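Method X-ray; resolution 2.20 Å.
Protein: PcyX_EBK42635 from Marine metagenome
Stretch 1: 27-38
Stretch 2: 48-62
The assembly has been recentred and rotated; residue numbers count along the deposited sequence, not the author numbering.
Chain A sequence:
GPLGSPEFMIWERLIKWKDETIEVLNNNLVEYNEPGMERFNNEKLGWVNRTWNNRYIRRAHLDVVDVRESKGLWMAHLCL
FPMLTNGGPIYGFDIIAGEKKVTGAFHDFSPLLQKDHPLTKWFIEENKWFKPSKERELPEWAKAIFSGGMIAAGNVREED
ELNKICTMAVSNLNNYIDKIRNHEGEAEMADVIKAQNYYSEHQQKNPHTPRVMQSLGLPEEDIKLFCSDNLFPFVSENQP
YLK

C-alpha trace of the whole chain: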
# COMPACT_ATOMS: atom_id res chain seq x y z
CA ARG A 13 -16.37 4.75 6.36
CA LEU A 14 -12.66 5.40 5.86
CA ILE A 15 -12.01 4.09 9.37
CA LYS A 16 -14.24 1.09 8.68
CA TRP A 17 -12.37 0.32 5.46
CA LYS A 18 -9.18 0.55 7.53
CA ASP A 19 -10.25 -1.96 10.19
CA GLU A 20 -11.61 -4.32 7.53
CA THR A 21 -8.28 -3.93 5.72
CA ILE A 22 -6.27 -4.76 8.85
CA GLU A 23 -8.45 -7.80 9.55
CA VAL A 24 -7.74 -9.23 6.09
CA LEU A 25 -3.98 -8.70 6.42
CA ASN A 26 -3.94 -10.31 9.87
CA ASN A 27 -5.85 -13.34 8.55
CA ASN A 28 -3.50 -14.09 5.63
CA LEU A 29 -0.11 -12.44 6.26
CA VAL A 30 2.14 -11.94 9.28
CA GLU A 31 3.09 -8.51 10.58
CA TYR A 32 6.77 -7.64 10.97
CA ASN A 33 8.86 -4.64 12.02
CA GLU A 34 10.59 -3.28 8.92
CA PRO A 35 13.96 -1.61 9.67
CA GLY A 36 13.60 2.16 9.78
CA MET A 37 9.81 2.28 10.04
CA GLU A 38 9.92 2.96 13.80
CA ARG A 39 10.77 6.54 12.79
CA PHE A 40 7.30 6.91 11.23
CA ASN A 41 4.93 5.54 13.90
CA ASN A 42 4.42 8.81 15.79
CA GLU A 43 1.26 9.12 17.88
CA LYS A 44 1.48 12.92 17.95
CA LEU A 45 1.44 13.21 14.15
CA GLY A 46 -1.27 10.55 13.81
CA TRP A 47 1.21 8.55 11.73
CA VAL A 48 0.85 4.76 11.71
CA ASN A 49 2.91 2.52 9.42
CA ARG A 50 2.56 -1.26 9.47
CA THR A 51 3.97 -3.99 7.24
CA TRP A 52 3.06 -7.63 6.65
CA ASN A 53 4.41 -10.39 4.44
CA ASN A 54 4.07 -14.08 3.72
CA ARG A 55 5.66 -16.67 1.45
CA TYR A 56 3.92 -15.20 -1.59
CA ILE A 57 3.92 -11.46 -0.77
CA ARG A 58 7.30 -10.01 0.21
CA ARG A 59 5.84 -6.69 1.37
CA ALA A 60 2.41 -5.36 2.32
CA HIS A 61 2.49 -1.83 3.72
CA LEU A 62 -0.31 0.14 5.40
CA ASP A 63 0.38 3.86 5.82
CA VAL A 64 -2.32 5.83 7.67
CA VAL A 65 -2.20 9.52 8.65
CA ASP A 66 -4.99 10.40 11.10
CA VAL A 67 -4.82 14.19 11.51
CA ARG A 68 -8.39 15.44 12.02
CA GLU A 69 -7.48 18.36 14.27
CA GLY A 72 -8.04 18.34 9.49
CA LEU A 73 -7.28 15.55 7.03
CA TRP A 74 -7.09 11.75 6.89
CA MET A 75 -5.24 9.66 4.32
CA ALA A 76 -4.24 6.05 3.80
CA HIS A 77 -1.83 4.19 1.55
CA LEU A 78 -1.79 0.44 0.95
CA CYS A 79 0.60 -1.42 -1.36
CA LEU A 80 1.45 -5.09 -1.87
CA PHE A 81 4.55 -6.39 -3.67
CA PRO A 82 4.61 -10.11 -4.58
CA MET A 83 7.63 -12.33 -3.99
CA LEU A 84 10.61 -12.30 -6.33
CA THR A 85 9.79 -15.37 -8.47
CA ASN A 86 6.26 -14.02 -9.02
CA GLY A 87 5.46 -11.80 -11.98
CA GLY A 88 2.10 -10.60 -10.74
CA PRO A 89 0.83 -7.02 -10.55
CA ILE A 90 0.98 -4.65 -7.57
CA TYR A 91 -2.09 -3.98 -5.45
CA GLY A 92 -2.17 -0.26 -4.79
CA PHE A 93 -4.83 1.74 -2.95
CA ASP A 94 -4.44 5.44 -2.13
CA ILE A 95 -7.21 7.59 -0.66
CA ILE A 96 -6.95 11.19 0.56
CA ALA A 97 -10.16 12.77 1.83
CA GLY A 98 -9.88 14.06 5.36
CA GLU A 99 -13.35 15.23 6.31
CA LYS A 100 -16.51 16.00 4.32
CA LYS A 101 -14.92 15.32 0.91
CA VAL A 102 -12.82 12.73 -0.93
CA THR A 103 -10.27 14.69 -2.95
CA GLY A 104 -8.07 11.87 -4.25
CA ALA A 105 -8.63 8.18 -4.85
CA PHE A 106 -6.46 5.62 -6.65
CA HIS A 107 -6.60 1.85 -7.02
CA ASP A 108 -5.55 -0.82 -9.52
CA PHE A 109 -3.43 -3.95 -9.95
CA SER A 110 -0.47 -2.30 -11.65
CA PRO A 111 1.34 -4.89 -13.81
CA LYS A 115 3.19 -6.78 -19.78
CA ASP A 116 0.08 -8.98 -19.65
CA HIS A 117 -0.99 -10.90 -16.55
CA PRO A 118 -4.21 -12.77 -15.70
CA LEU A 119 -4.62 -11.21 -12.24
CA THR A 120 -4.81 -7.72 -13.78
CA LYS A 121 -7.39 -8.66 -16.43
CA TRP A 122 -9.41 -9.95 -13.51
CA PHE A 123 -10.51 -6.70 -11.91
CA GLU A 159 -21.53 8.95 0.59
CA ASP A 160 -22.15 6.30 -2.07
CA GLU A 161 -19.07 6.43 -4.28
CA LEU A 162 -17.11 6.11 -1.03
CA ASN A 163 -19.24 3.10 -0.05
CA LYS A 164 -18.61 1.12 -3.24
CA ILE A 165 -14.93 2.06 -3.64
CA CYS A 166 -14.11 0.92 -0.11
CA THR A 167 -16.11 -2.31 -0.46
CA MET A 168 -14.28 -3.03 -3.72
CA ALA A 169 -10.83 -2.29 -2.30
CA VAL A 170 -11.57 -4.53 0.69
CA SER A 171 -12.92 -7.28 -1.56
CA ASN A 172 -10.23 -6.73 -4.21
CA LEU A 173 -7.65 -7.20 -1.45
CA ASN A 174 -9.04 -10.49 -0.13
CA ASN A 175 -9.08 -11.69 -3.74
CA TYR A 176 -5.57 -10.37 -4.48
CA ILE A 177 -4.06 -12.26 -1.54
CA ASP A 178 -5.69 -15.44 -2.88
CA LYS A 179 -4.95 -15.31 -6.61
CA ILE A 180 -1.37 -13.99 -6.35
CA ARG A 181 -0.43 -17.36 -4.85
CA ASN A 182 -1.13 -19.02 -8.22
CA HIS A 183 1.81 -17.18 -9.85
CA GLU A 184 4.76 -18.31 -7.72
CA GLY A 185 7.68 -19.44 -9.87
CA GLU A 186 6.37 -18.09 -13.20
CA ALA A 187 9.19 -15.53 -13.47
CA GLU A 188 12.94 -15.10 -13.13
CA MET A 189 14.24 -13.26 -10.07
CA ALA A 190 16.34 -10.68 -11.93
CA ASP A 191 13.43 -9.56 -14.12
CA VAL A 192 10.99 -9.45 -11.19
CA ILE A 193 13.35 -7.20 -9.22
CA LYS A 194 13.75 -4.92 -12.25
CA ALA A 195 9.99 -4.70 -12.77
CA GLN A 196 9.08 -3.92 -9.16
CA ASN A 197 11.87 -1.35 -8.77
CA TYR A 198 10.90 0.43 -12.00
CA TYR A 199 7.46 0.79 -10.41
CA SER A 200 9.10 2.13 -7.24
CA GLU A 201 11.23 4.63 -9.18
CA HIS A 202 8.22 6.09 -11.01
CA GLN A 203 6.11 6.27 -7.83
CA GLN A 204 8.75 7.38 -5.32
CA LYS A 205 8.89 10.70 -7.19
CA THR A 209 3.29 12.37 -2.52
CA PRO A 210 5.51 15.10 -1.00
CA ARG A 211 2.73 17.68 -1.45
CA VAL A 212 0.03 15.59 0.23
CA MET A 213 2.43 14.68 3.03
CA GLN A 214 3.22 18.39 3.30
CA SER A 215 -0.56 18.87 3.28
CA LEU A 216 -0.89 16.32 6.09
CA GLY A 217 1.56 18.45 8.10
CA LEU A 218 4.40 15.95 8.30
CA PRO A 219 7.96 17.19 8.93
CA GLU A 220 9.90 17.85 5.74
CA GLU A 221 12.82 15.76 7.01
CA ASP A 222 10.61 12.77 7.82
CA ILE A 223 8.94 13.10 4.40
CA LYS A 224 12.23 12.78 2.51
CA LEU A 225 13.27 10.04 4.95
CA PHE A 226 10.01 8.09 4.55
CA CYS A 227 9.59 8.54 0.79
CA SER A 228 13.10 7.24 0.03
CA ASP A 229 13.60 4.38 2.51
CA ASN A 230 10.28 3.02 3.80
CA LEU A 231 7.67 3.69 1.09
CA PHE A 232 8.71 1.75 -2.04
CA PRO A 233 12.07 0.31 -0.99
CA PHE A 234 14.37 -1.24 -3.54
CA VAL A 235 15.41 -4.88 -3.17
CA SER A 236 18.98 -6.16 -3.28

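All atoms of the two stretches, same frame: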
# COMPACT_ATOMS: atom_id res chain seq x y z
N ASN A 27 -5.35 -11.99 8.78
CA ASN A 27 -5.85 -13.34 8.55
C ASN A 27 -5.06 -14.11 7.50
O ASN A 27 -5.23 -15.33 7.41
CB ASN A 27 -7.32 -13.29 8.12
CG ASN A 27 -8.28 -13.26 9.30
OD1 ASN A 27 -7.91 -12.85 10.41
ND2 ASN A 27 -9.50 -13.72 9.08
N ASN A 28 -4.23 -13.44 6.71
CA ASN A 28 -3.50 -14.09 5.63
C ASN A 28 -1.99 -13.92 5.74
O ASN A 28 -1.24 -14.85 5.43
CB ASN A 28 -3.97 -13.54 4.27
CG ASN A 28 -5.38 -13.96 3.93
OD1 ASN A 28 -5.60 -14.86 3.12
ND2 ASN A 28 -6.36 -13.30 4.55
N LEU A 29 -1.53 -12.75 6.16
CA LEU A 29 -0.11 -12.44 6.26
C LEU A 29 0.31 -12.40 7.72
O LEU A 29 -0.50 -12.62 8.63
CB LEU A 29 0.19 -11.11 5.57
CG LEU A 29 -0.31 -10.97 4.13
CD1 LEU A 29 -0.22 -9.54 3.66
CD2 LEU A 29 0.48 -11.88 3.22
N VAL A 30 1.59 -12.12 7.95
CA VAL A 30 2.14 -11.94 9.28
C VAL A 30 2.80 -10.57 9.34
O VAL A 30 3.55 -10.20 8.43
CB VAL A 30 3.15 -13.04 9.64
CG1 VAL A 30 3.72 -12.81 11.04
CG2 VAL A 30 2.48 -14.40 9.56
N GLU A 31 2.51 -9.82 10.40
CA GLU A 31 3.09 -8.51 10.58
C GLU A 31 4.54 -8.62 11.06
O GLU A 31 4.89 -9.53 11.81
CB GLU A 31 2.28 -7.69 11.58
CG GLU A 31 2.75 -6.26 11.75
CD GLU A 31 1.75 -5.41 12.50
OE1 GLU A 31 0.82 -5.98 13.11
OE2 GLU A 31 1.89 -4.17 12.48
N TYR A 32 5.36 -7.68 10.60
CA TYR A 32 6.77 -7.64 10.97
C TYR A 32 7.20 -6.19 11.10
O TYR A 32 6.54 -5.28 10.60
CB TYR A 32 7.65 -8.37 9.95
CG TYR A 32 7.77 -7.64 8.63
CD1 TYR A 32 6.78 -7.76 7.66
CD2 TYR A 32 8.87 -6.84 8.36
CE1 TYR A 32 6.89 -7.10 6.45
CE2 TYR A 32 8.98 -6.17 7.15
CZ TYR A 32 7.99 -6.30 6.20
OH TYR A 32 8.09 -5.64 5.00
N ASN A 33 8.31 -5.98 11.80
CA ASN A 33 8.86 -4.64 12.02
C ASN A 33 9.94 -4.39 10.98
O ASN A 33 11.04 -4.93 11.07
CB ASN A 33 9.40 -4.50 13.44
CG ASN A 33 8.33 -4.68 14.50
OD1 ASN A 33 8.46 -5.51 15.39
ND2 ASN A 33 7.27 -3.89 14.40
N GLU A 34 9.62 -3.57 9.98
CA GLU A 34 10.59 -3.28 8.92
C GLU A 34 11.64 -2.29 9.44
O GLU A 34 11.28 -1.29 10.06
CB GLU A 34 9.88 -2.70 7.70
CG GLU A 34 10.81 -2.48 6.51
CD GLU A 34 10.08 -1.97 5.28
OE1 GLU A 34 9.65 -0.80 5.29
OE2 GLU A 34 9.94 -2.74 4.31
N PRO A 35 12.92 -2.55 9.20
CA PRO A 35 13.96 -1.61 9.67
C PRO A 35 13.71 -0.20 9.17
O PRO A 35 13.47 0.03 7.98
CB PRO A 35 15.25 -2.20 9.09
CG PRO A 35 14.96 -3.63 8.89
CD PRO A 35 13.51 -3.72 8.53
N GLY A 36 13.77 0.77 10.09
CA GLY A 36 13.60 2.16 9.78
C GLY A 36 12.20 2.69 10.00
O GLY A 36 12.03 3.90 10.23
N MET A 37 11.19 1.82 9.95
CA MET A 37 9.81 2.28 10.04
C MET A 37 9.46 2.83 11.42
O MET A 37 8.51 3.61 11.54
CB MET A 37 8.85 1.15 9.68
CG MET A 37 7.44 1.63 9.35
SD MET A 37 7.37 2.46 7.75
CE MET A 37 7.57 1.08 6.63
N GLU A 38 10.20 2.43 12.46
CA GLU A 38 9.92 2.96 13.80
C GLU A 38 9.99 4.48 13.82
O GLU A 38 9.40 5.10 14.72
CB GLU A 38 10.89 2.37 14.82
CG GLU A 38 12.32 2.90 14.76
CD GLU A 38 13.05 2.49 13.49
OE1 GLU A 38 12.65 1.48 12.88
OE2 GLU A 38 14.02 3.17 13.11
N VAL A 48 0.74 6.19 11.45
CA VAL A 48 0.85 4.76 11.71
C VAL A 48 1.33 4.09 10.43
O VAL A 48 0.77 4.33 9.35
CB VAL A 48 -0.49 4.15 12.17
CG1 VAL A 48 -0.36 2.64 12.36
CG2 VAL A 48 -0.95 4.80 13.46
N ASN A 49 2.36 3.25 10.55
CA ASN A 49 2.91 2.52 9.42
C ASN A 49 3.14 1.08 9.84
O ASN A 49 3.85 0.83 10.82
CB ASN A 49 4.22 3.16 8.93
CG ASN A 49 3.98 4.36 8.03
OD1 ASN A 49 3.76 4.21 6.83
ND2 ASN A 49 4.03 5.56 8.60
N ARG A 50 2.53 0.15 9.11
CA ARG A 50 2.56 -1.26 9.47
C ARG A 50 2.81 -2.09 8.23
O ARG A 50 2.31 -1.77 7.15
CB ARG A 50 1.23 -1.67 10.12
CG ARG A 50 0.94 -0.93 11.42
CD ARG A 50 -0.44 -1.25 11.94
NE ARG A 50 -0.54 -2.63 12.41
CZ ARG A 50 -1.68 -3.22 12.76
NH1 ARG A 50 -2.83 -2.55 12.68
NH2 ARG A 50 -1.68 -4.48 13.17
N THR A 51 3.60 -3.15 8.37
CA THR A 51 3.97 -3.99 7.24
C THR A 51 3.74 -5.46 7.56
O THR A 51 4.01 -5.91 8.67
CB THR A 51 5.44 -3.76 6.85
OG1 THR A 51 6.28 -3.96 7.99
CG2 THR A 51 5.64 -2.36 6.30
N TRP A 52 3.23 -6.19 6.57
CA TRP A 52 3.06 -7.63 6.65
C TRP A 52 3.76 -8.29 5.47
O TRP A 52 4.12 -7.64 4.49
CB TRP A 52 1.57 -8.05 6.62
CG TRP A 52 0.71 -7.51 7.73
CD1 TRP A 52 0.17 -8.21 8.77
CD2 TRP A 52 0.24 -6.16 7.88
NE1 TRP A 52 -0.59 -7.38 9.56
CE2 TRP A 52 -0.56 -6.12 9.04
CE3 TRP A 52 0.43 -4.98 7.14
CZ2 TRP A 52 -1.17 -4.95 9.48
CZ3 TRP A 52 -0.18 -3.82 7.59
CH2 TRP A 52 -0.96 -3.81 8.75
N ASN A 53 3.96 -9.60 5.58
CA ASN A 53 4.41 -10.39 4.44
C ASN A 53 4.09 -11.85 4.69
O ASN A 53 3.81 -12.26 5.82
CB ASN A 53 5.91 -10.20 4.19
CG ASN A 53 6.77 -10.64 5.37
OD1 ASN A 53 6.37 -11.50 6.16
ND2 ASN A 53 7.95 -10.05 5.49
N ASN A 54 4.12 -12.63 3.61
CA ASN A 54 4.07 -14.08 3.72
C ASN A 54 4.91 -14.66 2.59
O ASN A 54 5.58 -13.93 1.85
CB ASN A 54 2.62 -14.59 3.70
CG ASN A 54 1.96 -14.52 2.33
OD1 ASN A 54 2.59 -14.16 1.33
ND2 ASN A 54 0.68 -14.87 2.27
N ARG A 55 4.87 -15.99 2.47
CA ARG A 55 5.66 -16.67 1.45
C ARG A 55 5.47 -16.05 0.07
O ARG A 55 6.43 -15.93 -0.70
CB ARG A 55 5.29 -18.16 1.42
CG ARG A 55 5.72 -18.90 0.15
CD ARG A 55 5.45 -20.40 0.27
NE ARG A 55 5.70 -21.10 -0.99
CZ ARG A 55 5.37 -22.37 -1.22
NH1 ARG A 55 4.76 -23.09 -0.28
NH2 ARG A 55 5.65 -22.93 -2.39
N TYR A 56 4.25 -15.63 -0.24
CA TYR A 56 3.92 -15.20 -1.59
C TYR A 56 3.99 -13.69 -1.78
O TYR A 56 4.11 -13.24 -2.93
CB TYR A 56 2.52 -15.69 -1.96
CG TYR A 56 2.33 -17.19 -1.78
CD1 TYR A 56 2.79 -18.09 -2.73
CD2 TYR A 56 1.70 -17.69 -0.65
CE1 TYR A 56 2.62 -19.45 -2.56
CE2 TYR A 56 1.53 -19.05 -0.47
CZ TYR A 56 1.99 -19.92 -1.43
OH TYR A 56 1.83 -21.28 -1.26
N ILE A 57 3.93 -12.92 -0.71
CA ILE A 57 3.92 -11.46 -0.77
C ILE A 57 5.07 -10.96 0.09
O ILE A 57 5.01 -11.04 1.33
CB ILE A 57 2.58 -10.88 -0.30
CG1 ILE A 57 1.45 -11.32 -1.23
CG2 ILE A 57 2.64 -9.36 -0.23
CD1 ILE A 57 0.09 -11.34 -0.57
N ARG A 58 6.13 -10.45 -0.55
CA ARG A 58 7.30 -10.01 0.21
C ARG A 58 7.00 -8.79 1.06
O ARG A 58 7.60 -8.63 2.14
CB ARG A 58 8.47 -9.73 -0.73
CG ARG A 58 8.32 -8.49 -1.61
CD ARG A 58 9.62 -8.19 -2.34
NE ARG A 58 9.50 -7.03 -3.22
CZ ARG A 58 9.71 -5.77 -2.85
NH1 ARG A 58 10.06 -5.47 -1.60
NH2 ARG A 58 9.57 -4.79 -3.73
N ARG A 59 6.10 -7.92 0.62
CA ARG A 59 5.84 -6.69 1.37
C ARG A 59 4.41 -6.23 1.17
O ARG A 59 3.93 -6.11 0.04
CB ARG A 59 6.82 -5.59 0.95
CG ARG A 59 6.70 -4.33 1.79
CD ARG A 59 7.82 -3.35 1.49
NE ARG A 59 7.84 -2.22 2.43
CZ ARG A 59 7.22 -1.06 2.23
NH1 ARG A 59 6.52 -0.84 1.12
NH2 ARG A 59 7.29 -0.11 3.15
N ALA A 60 3.73 -5.97 2.29
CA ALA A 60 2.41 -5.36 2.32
C ALA A 60 2.46 -4.25 3.36
O ALA A 60 2.73 -4.51 4.53
CB ALA A 60 1.33 -6.39 2.68
N HIS A 61 2.19 -3.02 2.93
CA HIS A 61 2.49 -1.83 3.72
C HIS A 61 1.23 -0.98 3.87
O HIS A 61 0.65 -0.56 2.86
CB HIS A 61 3.62 -1.03 3.07
CG HIS A 61 3.94 0.26 3.77
ND1 HIS A 61 4.54 1.32 3.13
CD2 HIS A 61 3.76 0.65 5.06
CE1 HIS A 61 4.71 2.31 3.99
NE2 HIS A 61 4.24 1.93 5.16
N LEU A 62 0.83 -0.72 5.11
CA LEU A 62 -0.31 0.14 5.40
C LEU A 62 0.19 1.42 6.04
O LEU A 62 0.76 1.40 7.13
CB LEU A 62 -1.31 -0.57 6.33
CG LEU A 62 -2.53 0.26 6.73
CD1 LEU A 62 -3.45 0.48 5.53
CD2 LEU A 62 -3.29 -0.40 7.87
O HOH W 1 4.32 -3.66 11.32
O HOH W 2 7.24 -2.10 10.04

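E31 and E34 each grip an arginine of the second stretch with both carboxylate oxygens, and these paired salt bridges brace a very short antiparallel ladder. E31 OE2 to R50 NE and E31 OE1 to R50 NH2 are both 2.9 Å, nearly in line with the donor hydrogens. E34 OE2 lies 2.9 Å from R59 NE, and E34 OE1 3.3 Å from R59 NH2. The flat, two-pronged guanidinium edge suits a carboxylate, and charge reinforces the hydrogen bonds.

The ladder pairs V30 with N53: V30 N donates to N53 O (3.1 Å) and N53 N to V30 O (2.9 Å). E31 faces W52 in a non-hydrogen-bonded pair, their CA atoms only 4.0 Å apart, with E31 CB over the indole five-membered ring, 3.8 Å from its centroid. Y32 N bonds T51 O at 2.9 Å. Water 1 bridges the same pair, accepting from T51 N (3.1 Å) and lying 2.8 Å from Y32 O and 2.7 Å from E31 OE2. Water 2 links the loop at E34 N (2.8 Å) to T51 OG1 (2.9 Å).

The broad, flat Y32 ring fits between two small polar side chains, with T51 OG1 over one face and N53 ND2 over the other. At the ladder's other end, buried L29 packs on apolar side chains: its CB touches W52 CB (3.5 Å), its CD1 A60 CB (3.6 Å) and its CD2 I57 CD1 (3.8 Å), though CD2 also lies 3.1 Å from N54 ND2.

A type II turn runs from E34 to M37, closed by M37 N to E34 O (3.1 Å). G36 has phi 96°, where a side chain would jam against the preceding carbonyl. The turn delivers flexible, apolar M37 inward: its SD reaches N49 CB (3.4 Å), and its CE makes a CH-pi contact over the H61 ring face, 4.1 Å from the centroid.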